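Local atomic coordinates of restriction endonuclease R.BpuJI (PDB entry 5HLT), a protein that probably acts as a DNA-cutting restriction endonuclease, of which this chain is the N-terminal part, here bound to nucleic acid. Residues Asp26-Ala31 against Asn53-Ile58. Sequence-based numbering, arbitrary orientation.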
loop_
_atom_site.group_PDB
_atom_site.type_symbol
_atom_site.label_atom_id
_atom_site.label_comp_id
_atom_site.label_asym_id
_atom_site.label_seq_id
_atom_site.Cartn_x
_atom_site.Cartn_y
_atom_site.Cartn_z
ATOM N N ASP A 26 -17.354 4.031 1.515
ATOM C CA ASP A 26 -18.483 3.689 0.655
ATOM C C ASP A 26 -19.093 4.918 -0.018
ATOM O O ASP A 26 -19.892 4.791 -0.947
ATOM C CB ASP A 26 -19.550 2.943 1.456
ATOM C CG ASP A 26 -19.096 1.559 1.881
ATOM O OD1 ASP A 26 -18.097 1.061 1.317
ATOM O OD2 ASP A 26 -19.738 0.966 2.776
ATOM N N ASN A 27 -18.718 6.103 0.452
ATOM C CA ASN A 27 -19.150 7.345 -0.174
ATOM C C ASN A 27 -18.011 8.009 -0.937
ATOM O O ASN A 27 -18.190 8.463 -2.065
ATOM C CB ASN A 27 -19.707 8.312 0.873
ATOM C CG ASN A 27 -20.950 7.777 1.561
ATOM O OD1 ASN A 27 -20.948 7.530 2.768
ATOM N ND2 ASN A 27 -22.019 7.594 0.793
ATOM N N LEU A 28 -16.838 8.052 -0.314
ATOM C CA LEU A 28 -15.683 8.744 -0.876
ATOM C C LEU A 28 -15.126 8.069 -2.126
ATOM O O LEU A 28 -14.789 8.743 -3.099
ATOM C CB LEU A 28 -14.580 8.866 0.178
ATOM C CG LEU A 28 -14.765 9.993 1.193
ATOM C CD1 LEU A 28 -13.718 9.912 2.290
ATOM C CD2 LEU A 28 -14.701 11.341 0.488
ATOM N N LEU A 29 -15.018 6.744 -2.101
ATOM C CA LEU A 29 -14.484 6.014 -3.247
ATOM C C LEU A 29 -15.380 6.152 -4.486
ATOM O O LEU A 29 -14.867 6.375 -5.583
ATOM C CB LEU A 29 -14.269 4.536 -2.903
ATOM C CG LEU A 29 -13.578 3.711 -3.991
ATOM C CD1 LEU A 29 -12.218 4.305 -4.325
ATOM C CD2 LEU A 29 -13.445 2.256 -3.565
ATOM N N PRO A 30 -16.715 6.018 -4.328
ATOM C CA PRO A 30 -17.536 6.359 -5.496
ATOM C C PRO A 30 -17.434 7.839 -5.860
ATOM O O PRO A 30 -17.492 8.179 -7.041
ATOM C CB PRO A 30 -18.957 6.007 -5.046
ATOM C CG PRO A 30 -18.770 4.977 -3.996
ATOM C CD PRO A 30 -17.524 5.384 -3.269
ATOM N N ALA A 31 -17.281 8.698 -4.856
ATOM C CA ALA A 31 -17.131 10.132 -5.094
ATOM C C ALA A 31 -15.869 10.416 -5.901
ATOM O O ALA A 31 -15.916 11.142 -6.892
ATOM C CB ALA A 31 -17.105 10.896 -3.778
ATOM N N ASN A 53 -14.012 21.424 -5.632
ATOM C CA ASN A 53 -15.345 21.985 -5.450
ATOM C C ASN A 53 -16.422 20.907 -5.416
ATOM O O ASN A 53 -17.430 21.045 -4.724
ATOM C CB ASN A 53 -15.654 23.004 -6.550
ATOM C CG ASN A 53 -14.879 24.298 -6.379
ATOM O OD1 ASN A 53 -14.441 24.632 -5.277
ATOM N ND2 ASN A 53 -14.712 25.036 -7.470
ATOM N N ARG A 54 -16.201 19.832 -6.163
ATOM C CA ARG A 54 -17.122 18.703 -6.153
ATOM C C ARG A 54 -16.909 17.848 -4.910
ATOM O O ARG A 54 -17.850 17.250 -4.386
ATOM C CB ARG A 54 -16.951 17.853 -7.416
ATOM C CG ARG A 54 -18.102 17.971 -8.406
ATOM C CD ARG A 54 -19.309 17.149 -7.964
ATOM N NE ARG A 54 -19.065 15.711 -8.051
ATOM C CZ ARG A 54 -19.701 14.795 -7.324
ATOM N NH1 ARG A 54 -20.624 15.164 -6.446
ATOM N NH2 ARG A 54 -19.411 13.508 -7.472
ATOM N N LEU A 55 -15.666 17.800 -4.438
ATOM C CA LEU A 55 -15.315 17.000 -3.269
ATOM C C LEU A 55 -15.727 17.683 -1.965
ATOM O O LEU A 55 -16.104 17.016 -1.000
ATOM C CB LEU A 55 -13.812 16.712 -3.254
ATOM C CG LEU A 55 -13.281 15.912 -2.062
ATOM C CD1 LEU A 55 -13.971 14.559 -1.976
ATOM C CD2 LEU A 55 -11.770 15.749 -2.151
ATOM N N ILE A 56 -15.657 19.011 -1.946
ATOM C CA ILE A 56 -16.011 19.785 -0.758
ATOM C C ILE A 56 -17.470 19.569 -0.369
ATOM O O ILE A 56 -17.847 19.745 0.790
ATOM C CB ILE A 56 -15.766 21.293 -0.969
ATOM N N GLU A 57 -18.287 19.185 -1.346
ATOM C CA GLU A 57 -19.695 18.903 -1.107
ATOM C C GLU A 57 -19.873 17.637 -0.274
ATOM O O GLU A 57 -20.887 17.466 0.403
ATOM C CB GLU A 57 -20.445 18.770 -2.435
ATOM N N ILE A 58 -18.882 16.751 -0.323
ATOM C CA ILE A 58 -18.938 15.497 0.421
ATOM C C ILE A 58 -18.260 15.627 1.786
ATOM O O ILE A 58 -18.813 15.206 2.804
ATOM C CB ILE A 58 -18.285 14.335 -0.369
ATOM C CG1 ILE A 58 -19.244 13.796 -1.435
ATOM C CG2 ILE A 58 -17.889 13.202 0.563
ATOM C CD1 ILE A 58 -19.297 14.616 -2.707
#
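The backbone O of Ala31 and NH2 of Arg54 make the nearest polar approach between the two segments, but at 4.3 Å this is too long for a hydrogen bond. The guanidinium comes to the carbonyl obliquely. Arginine suits this exposed border because its long aliphatic stem carries the charged end toward the last turn of 26-31.

The grip itself is apolar. CD2 of Leu28 lies 3.7 Å from CG2 of Ile58, the two side chains sliding past each other in opposite directions. The same methyl meets CD1 of Leu55 at 4.1 Å, where the two leucines cross at about a right angle. Both are buried, and neither aims its first bond at the other segment; length and branching bring their ends together. Leu55 holds its CG opposite the backbone N (chi1 178°), and CD1 is the branch that meets Leu28. Ile58 is beta-branched and has two arms to use: CG2 goes to Leu28, while CG1 stands 4.3 Å from CB of Ala31. Alanine's small side chain suits a position pointing at the partner where the backbones come nearest, with CA of Ala31 7.3 Å from CA of Leu55.

The segments run nearly antiparallel, at 168°, their axes 10.9 Å apart at closest approach. This is hydrophobic packing within the N-terminal domain, its nearest atom about 6 Å from the bound nucleic acid. Helices 25-39 and 44-59 form a helical hairpin. Leu55 also packs on Tyr32 and Ile35 of the first helix and on Leu68 and His71 of helix 65-79, whereas Leu29 ties helix 25-39 to Phe108 and Phe109 of helix 105-115.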